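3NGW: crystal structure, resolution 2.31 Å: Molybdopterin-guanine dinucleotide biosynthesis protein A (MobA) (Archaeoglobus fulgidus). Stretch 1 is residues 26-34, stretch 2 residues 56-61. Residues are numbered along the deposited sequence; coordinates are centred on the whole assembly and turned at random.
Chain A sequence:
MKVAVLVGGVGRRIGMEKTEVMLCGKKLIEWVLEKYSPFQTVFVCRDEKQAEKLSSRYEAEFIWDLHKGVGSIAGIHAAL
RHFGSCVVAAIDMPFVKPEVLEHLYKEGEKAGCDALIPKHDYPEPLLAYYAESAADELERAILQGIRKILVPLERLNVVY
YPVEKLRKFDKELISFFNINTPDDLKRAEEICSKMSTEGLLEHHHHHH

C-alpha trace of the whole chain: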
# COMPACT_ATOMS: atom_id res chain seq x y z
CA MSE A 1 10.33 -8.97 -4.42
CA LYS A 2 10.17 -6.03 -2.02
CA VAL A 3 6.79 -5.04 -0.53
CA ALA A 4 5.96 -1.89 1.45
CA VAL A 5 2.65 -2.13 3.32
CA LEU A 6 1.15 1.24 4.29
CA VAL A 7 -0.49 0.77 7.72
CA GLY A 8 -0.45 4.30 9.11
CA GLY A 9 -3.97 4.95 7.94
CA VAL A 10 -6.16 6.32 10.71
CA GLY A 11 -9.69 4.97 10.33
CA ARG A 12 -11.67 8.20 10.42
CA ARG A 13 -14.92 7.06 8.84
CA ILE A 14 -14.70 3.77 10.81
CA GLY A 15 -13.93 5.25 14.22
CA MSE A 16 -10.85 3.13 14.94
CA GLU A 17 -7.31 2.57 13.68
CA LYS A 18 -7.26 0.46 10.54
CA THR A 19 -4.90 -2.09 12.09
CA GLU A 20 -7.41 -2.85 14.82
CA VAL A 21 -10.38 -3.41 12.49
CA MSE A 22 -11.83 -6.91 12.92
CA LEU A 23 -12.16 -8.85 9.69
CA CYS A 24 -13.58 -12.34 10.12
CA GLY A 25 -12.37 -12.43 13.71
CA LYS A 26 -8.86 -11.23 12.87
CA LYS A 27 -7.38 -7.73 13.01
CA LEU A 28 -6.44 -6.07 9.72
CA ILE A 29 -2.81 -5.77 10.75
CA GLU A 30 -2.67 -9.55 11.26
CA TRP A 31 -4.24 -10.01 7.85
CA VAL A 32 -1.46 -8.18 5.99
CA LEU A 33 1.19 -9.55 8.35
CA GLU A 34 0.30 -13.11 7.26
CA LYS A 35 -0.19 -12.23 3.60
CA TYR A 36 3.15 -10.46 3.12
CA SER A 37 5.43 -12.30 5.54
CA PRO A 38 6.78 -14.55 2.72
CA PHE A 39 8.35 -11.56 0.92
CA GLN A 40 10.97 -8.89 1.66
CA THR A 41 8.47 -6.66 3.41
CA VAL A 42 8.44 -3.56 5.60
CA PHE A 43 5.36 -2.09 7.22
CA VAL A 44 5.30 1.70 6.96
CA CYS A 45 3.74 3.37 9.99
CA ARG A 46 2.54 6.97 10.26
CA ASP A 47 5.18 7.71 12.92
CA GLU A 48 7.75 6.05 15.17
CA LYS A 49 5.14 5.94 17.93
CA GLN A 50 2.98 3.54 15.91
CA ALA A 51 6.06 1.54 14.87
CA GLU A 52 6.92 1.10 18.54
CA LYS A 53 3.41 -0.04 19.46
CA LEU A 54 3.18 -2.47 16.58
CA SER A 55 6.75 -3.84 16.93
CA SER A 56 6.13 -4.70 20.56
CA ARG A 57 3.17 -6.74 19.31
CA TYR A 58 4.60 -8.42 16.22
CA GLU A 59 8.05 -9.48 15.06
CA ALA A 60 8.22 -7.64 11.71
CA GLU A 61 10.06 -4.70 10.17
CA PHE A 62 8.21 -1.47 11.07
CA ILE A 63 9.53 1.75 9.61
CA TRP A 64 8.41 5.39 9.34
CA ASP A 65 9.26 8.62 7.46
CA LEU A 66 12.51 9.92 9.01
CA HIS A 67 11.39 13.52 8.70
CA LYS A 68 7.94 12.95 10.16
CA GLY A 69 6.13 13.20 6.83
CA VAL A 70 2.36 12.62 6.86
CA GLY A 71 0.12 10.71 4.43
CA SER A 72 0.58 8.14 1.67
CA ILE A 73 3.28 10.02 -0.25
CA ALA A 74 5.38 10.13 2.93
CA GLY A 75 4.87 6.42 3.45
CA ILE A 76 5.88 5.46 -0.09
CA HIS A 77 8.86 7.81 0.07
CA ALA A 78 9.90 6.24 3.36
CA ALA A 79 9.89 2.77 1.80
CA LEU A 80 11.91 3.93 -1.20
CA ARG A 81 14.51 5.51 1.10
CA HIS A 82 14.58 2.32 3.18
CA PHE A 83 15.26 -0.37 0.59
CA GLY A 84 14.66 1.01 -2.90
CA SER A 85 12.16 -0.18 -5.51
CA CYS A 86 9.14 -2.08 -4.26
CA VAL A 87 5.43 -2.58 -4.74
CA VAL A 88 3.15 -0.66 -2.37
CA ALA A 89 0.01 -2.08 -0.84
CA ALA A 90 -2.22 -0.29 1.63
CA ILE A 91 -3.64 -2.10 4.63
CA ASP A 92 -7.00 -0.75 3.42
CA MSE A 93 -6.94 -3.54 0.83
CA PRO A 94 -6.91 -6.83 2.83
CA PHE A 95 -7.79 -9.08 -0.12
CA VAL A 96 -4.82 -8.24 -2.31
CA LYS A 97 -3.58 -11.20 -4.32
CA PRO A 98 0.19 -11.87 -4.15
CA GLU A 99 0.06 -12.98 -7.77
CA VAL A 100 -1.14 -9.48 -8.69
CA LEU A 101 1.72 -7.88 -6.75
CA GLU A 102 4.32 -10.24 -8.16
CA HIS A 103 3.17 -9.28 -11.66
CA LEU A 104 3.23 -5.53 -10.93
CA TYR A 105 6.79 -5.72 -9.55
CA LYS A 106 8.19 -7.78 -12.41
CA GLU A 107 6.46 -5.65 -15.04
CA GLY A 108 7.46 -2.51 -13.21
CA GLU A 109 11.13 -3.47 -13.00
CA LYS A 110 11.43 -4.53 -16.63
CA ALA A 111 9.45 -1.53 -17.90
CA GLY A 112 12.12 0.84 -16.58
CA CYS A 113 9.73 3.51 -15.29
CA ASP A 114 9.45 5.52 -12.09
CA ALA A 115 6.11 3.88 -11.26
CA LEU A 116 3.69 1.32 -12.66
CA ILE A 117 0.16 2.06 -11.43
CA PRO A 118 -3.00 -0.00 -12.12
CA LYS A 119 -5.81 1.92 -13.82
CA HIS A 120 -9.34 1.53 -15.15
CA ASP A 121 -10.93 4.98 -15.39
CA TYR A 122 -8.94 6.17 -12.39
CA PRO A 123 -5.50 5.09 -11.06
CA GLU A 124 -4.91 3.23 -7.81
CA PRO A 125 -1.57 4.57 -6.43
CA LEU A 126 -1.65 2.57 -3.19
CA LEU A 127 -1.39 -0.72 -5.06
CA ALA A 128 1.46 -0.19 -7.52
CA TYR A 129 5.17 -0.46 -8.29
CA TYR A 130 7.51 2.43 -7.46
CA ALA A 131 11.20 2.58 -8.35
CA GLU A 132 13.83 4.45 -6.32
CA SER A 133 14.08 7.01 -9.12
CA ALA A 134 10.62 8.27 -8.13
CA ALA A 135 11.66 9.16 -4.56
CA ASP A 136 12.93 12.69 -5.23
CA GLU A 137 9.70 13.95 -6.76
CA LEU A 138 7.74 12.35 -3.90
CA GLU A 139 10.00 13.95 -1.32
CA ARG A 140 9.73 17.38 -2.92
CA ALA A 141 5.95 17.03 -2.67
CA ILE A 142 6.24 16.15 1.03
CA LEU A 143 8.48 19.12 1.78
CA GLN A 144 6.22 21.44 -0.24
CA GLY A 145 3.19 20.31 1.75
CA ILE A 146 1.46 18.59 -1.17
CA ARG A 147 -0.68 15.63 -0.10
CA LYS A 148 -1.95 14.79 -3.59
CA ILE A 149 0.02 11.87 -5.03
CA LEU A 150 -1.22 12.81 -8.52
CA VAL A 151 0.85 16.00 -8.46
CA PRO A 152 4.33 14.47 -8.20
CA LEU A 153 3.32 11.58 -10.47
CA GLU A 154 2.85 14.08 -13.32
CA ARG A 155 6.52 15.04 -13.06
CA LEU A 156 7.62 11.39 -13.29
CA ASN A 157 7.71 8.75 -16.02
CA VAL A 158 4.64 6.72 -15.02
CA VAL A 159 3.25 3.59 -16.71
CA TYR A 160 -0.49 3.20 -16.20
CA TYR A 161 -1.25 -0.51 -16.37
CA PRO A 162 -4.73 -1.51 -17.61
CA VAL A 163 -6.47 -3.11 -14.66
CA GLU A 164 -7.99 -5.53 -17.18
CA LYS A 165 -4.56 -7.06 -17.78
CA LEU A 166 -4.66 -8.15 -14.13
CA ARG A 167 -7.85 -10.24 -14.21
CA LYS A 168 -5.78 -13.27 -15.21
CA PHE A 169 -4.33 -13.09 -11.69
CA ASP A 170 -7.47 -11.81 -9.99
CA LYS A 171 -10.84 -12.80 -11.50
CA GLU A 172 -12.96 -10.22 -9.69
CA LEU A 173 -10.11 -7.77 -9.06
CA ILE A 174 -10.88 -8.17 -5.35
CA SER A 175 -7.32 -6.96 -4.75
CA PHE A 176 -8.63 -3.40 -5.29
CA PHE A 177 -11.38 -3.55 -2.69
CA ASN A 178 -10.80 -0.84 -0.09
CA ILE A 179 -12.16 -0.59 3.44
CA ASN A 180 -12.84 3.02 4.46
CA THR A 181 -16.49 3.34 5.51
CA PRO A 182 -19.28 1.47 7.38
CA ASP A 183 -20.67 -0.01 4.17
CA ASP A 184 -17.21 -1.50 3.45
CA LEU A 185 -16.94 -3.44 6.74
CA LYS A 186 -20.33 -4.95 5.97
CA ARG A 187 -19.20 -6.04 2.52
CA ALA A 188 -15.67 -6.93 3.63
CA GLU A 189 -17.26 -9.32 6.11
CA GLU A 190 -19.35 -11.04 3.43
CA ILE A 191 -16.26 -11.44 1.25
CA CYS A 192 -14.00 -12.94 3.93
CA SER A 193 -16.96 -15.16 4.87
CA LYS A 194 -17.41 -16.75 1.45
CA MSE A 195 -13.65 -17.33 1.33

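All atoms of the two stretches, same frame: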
# COMPACT_ATOMS: atom_id res chain seq x y z
N LYS A 26 -10.30 -11.51 12.85
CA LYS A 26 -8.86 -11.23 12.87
C LYS A 26 -8.61 -9.76 12.53
O LYS A 26 -9.25 -9.22 11.64
CB LYS A 26 -8.16 -12.13 11.86
CG LYS A 26 -6.64 -12.03 11.86
CD LYS A 26 -6.07 -12.58 10.56
CE LYS A 26 -6.48 -14.02 10.32
NZ LYS A 26 -6.13 -14.48 8.95
N LYS A 27 -7.70 -9.13 13.25
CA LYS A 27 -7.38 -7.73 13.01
C LYS A 27 -6.80 -7.52 11.62
O LYS A 27 -6.18 -8.42 11.06
CB LYS A 27 -6.38 -7.24 14.06
CG LYS A 27 -6.91 -7.23 15.47
CD LYS A 27 -5.90 -6.60 16.42
CE LYS A 27 -6.43 -6.56 17.85
NZ LYS A 27 -5.49 -5.89 18.79
N LEU A 28 -6.98 -6.33 11.05
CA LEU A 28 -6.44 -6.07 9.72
C LEU A 28 -4.93 -6.16 9.69
O LEU A 28 -4.37 -6.63 8.71
CB LEU A 28 -6.89 -4.71 9.21
CG LEU A 28 -8.25 -4.72 8.51
CD1 LEU A 28 -8.53 -3.32 8.00
CD2 LEU A 28 -8.26 -5.71 7.36
N ILE A 29 -4.27 -5.70 10.74
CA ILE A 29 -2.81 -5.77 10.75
C ILE A 29 -2.33 -7.22 10.68
O ILE A 29 -1.32 -7.51 10.04
CB ILE A 29 -2.21 -5.10 11.99
CG1 ILE A 29 -0.69 -5.16 11.91
CG2 ILE A 29 -2.73 -5.75 13.26
CD1 ILE A 29 -0.09 -4.43 10.69
N GLU A 30 -3.07 -8.14 11.30
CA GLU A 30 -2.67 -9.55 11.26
C GLU A 30 -2.95 -10.13 9.89
O GLU A 30 -2.29 -11.08 9.46
CB GLU A 30 -3.39 -10.33 12.37
CG GLU A 30 -3.26 -9.61 13.71
CD GLU A 30 -3.77 -10.41 14.90
OE1 GLU A 30 -4.71 -11.22 14.74
OE2 GLU A 30 -3.22 -10.19 16.00
N TRP A 31 -3.92 -9.56 9.19
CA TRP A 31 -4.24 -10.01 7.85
C TRP A 31 -3.07 -9.76 6.90
O TRP A 31 -2.65 -10.67 6.19
CB TRP A 31 -5.46 -9.27 7.31
CG TRP A 31 -6.75 -9.98 7.49
CD1 TRP A 31 -7.50 -10.07 8.63
CD2 TRP A 31 -7.47 -10.71 6.48
NE1 TRP A 31 -8.64 -10.81 8.40
CE2 TRP A 31 -8.64 -11.22 7.09
CE3 TRP A 31 -7.22 -10.99 5.13
CZ2 TRP A 31 -9.58 -11.98 6.38
CZ3 TRP A 31 -8.15 -11.75 4.42
CH2 TRP A 31 -9.31 -12.25 5.05
N VAL A 32 -2.57 -8.53 6.87
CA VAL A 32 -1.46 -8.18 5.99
C VAL A 32 -0.13 -8.76 6.47
O VAL A 32 0.75 -9.04 5.67
CB VAL A 32 -1.34 -6.63 5.81
CG1 VAL A 32 -2.61 -6.10 5.15
CG2 VAL A 32 -1.11 -5.94 7.15
N LEU A 33 -0.01 -8.96 7.78
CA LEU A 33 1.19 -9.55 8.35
C LEU A 33 1.36 -10.93 7.73
O LEU A 33 2.40 -11.24 7.16
CB LEU A 33 1.03 -9.65 9.87
CG LEU A 33 2.03 -8.96 10.82
CD1 LEU A 33 2.67 -7.76 10.18
CD2 LEU A 33 1.30 -8.57 12.11
N GLU A 34 0.31 -11.75 7.83
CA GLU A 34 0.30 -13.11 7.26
C GLU A 34 0.53 -13.13 5.77
O GLU A 34 1.35 -13.89 5.26
CB GLU A 34 -1.04 -13.80 7.51
CG GLU A 34 -1.25 -14.34 8.89
CD GLU A 34 -2.67 -14.89 9.09
OE1 GLU A 34 -3.20 -15.53 8.16
OE2 GLU A 34 -3.23 -14.68 10.18
N SER A 56 6.14 -4.02 19.28
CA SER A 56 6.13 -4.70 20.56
C SER A 56 5.03 -5.76 20.52
O SER A 56 4.92 -6.58 21.43
CB SER A 56 5.90 -3.71 21.71
OG SER A 56 4.67 -3.02 21.57
N ARG A 57 4.24 -5.76 19.46
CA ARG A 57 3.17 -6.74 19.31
C ARG A 57 3.55 -7.84 18.33
O ARG A 57 3.24 -9.01 18.55
CB ARG A 57 1.88 -6.07 18.84
CG ARG A 57 1.00 -5.53 19.96
CD ARG A 57 -0.06 -4.55 19.45
NE ARG A 57 -1.00 -5.15 18.53
CZ ARG A 57 -1.93 -4.47 17.85
NH1 ARG A 57 -2.03 -3.16 18.00
NH2 ARG A 57 -2.75 -5.11 17.02
N TYR A 58 4.23 -7.47 17.26
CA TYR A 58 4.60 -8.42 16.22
C TYR A 58 6.07 -8.30 15.82
O TYR A 58 6.62 -7.20 15.80
CB TYR A 58 3.74 -8.17 14.99
CG TYR A 58 2.27 -8.04 15.30
CD1 TYR A 58 1.52 -9.14 15.69
CD2 TYR A 58 1.61 -6.82 15.21
CE1 TYR A 58 0.17 -9.03 15.97
CE2 TYR A 58 0.25 -6.69 15.50
CZ TYR A 58 -0.46 -7.80 15.88
OH TYR A 58 -1.80 -7.71 16.17
N GLU A 59 6.67 -9.43 15.49
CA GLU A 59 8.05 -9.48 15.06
C GLU A 59 8.06 -9.26 13.55
O GLU A 59 7.91 -10.21 12.77
CB GLU A 59 8.63 -10.86 15.36
CG GLU A 59 10.13 -10.96 15.29
CD GLU A 59 10.77 -10.72 16.64
OE1 GLU A 59 10.70 -9.56 17.12
OE2 GLU A 59 11.33 -11.68 17.22
N ALA A 60 8.19 -8.00 13.13
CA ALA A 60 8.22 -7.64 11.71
C ALA A 60 8.99 -6.34 11.60
O ALA A 60 9.29 -5.72 12.61
CB ALA A 60 6.79 -7.47 11.17
N GLU A 61 9.31 -5.93 10.38
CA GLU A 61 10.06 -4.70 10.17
C GLU A 61 9.11 -3.49 10.05
O GLU A 61 8.44 -3.33 9.03
CB GLU A 61 10.91 -4.87 8.91
CG GLU A 61 11.76 -3.67 8.50
CD GLU A 61 13.22 -3.80 8.91
OE1 GLU A 61 13.49 -3.95 10.12
OE2 GLU A 61 14.10 -3.74 8.02

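Contact between the start of a helix (residues 28-34, with Lys-27 at the N-cap position) and an irregular segment, residues 56-61, of the same chain. The interface is small, burying 273 Å² over both sides, and is made by side chains. Ser-56 lies beyond reach of the helix. Arg-57 points its CA-to-CB bond toward the helix and extends its guanidinium past Ile-29, with NH2 3.8 Å from Ile-29 CG2. Lys-27 NZ sits over one face of this guanidinium, 3.4 Å from Arg-57 NH2; both groups are donors and carry like charge, so the approach is not a hydrogen bond, and each nitrogen finds a partner elsewhere in the structure. Arg-57 NH2 also donates to the neighbouring Tyr-58 OH (2.9 Å, N-H...O angle 152°). Tyr-58 is the centre of the contact, with the largest area covered by the other stretch. Its hydroxyl accepts from Arg-57 and donates to Glu-30 OE2, 2.9 Å from Tyr-58 OH, linking guanidinium, phenol and carboxylate in a short chain. Glu-30 starts sideways from its CA, but its m, t side chain brings the carboxylate to the ring edge, near the ring plane, where the hydroxyl can reach it. The ring itself packs on apolar groups: Leu-33 CD2 lies over one face, 3.6 Å from the Tyr-58 ring centroid and 19° off the normal, a CH-pi contact, while Ile-29 CG2 approaches obliquely, 3.8 Å from Tyr-58 CE2. Ile-29 and Leu-33 are one helical turn apart, joined by the backbone hydrogen bond from Leu-33 N to Ile-29 O (3.0 Å), so both can meet the same ring. Glu-59 turns away and makes no contact. Ala-60 turns back toward the helix, its CB 4.2 Å from Leu-33 CD1, a looser apolar contact that ends the interface; Glu-61 is out of reach.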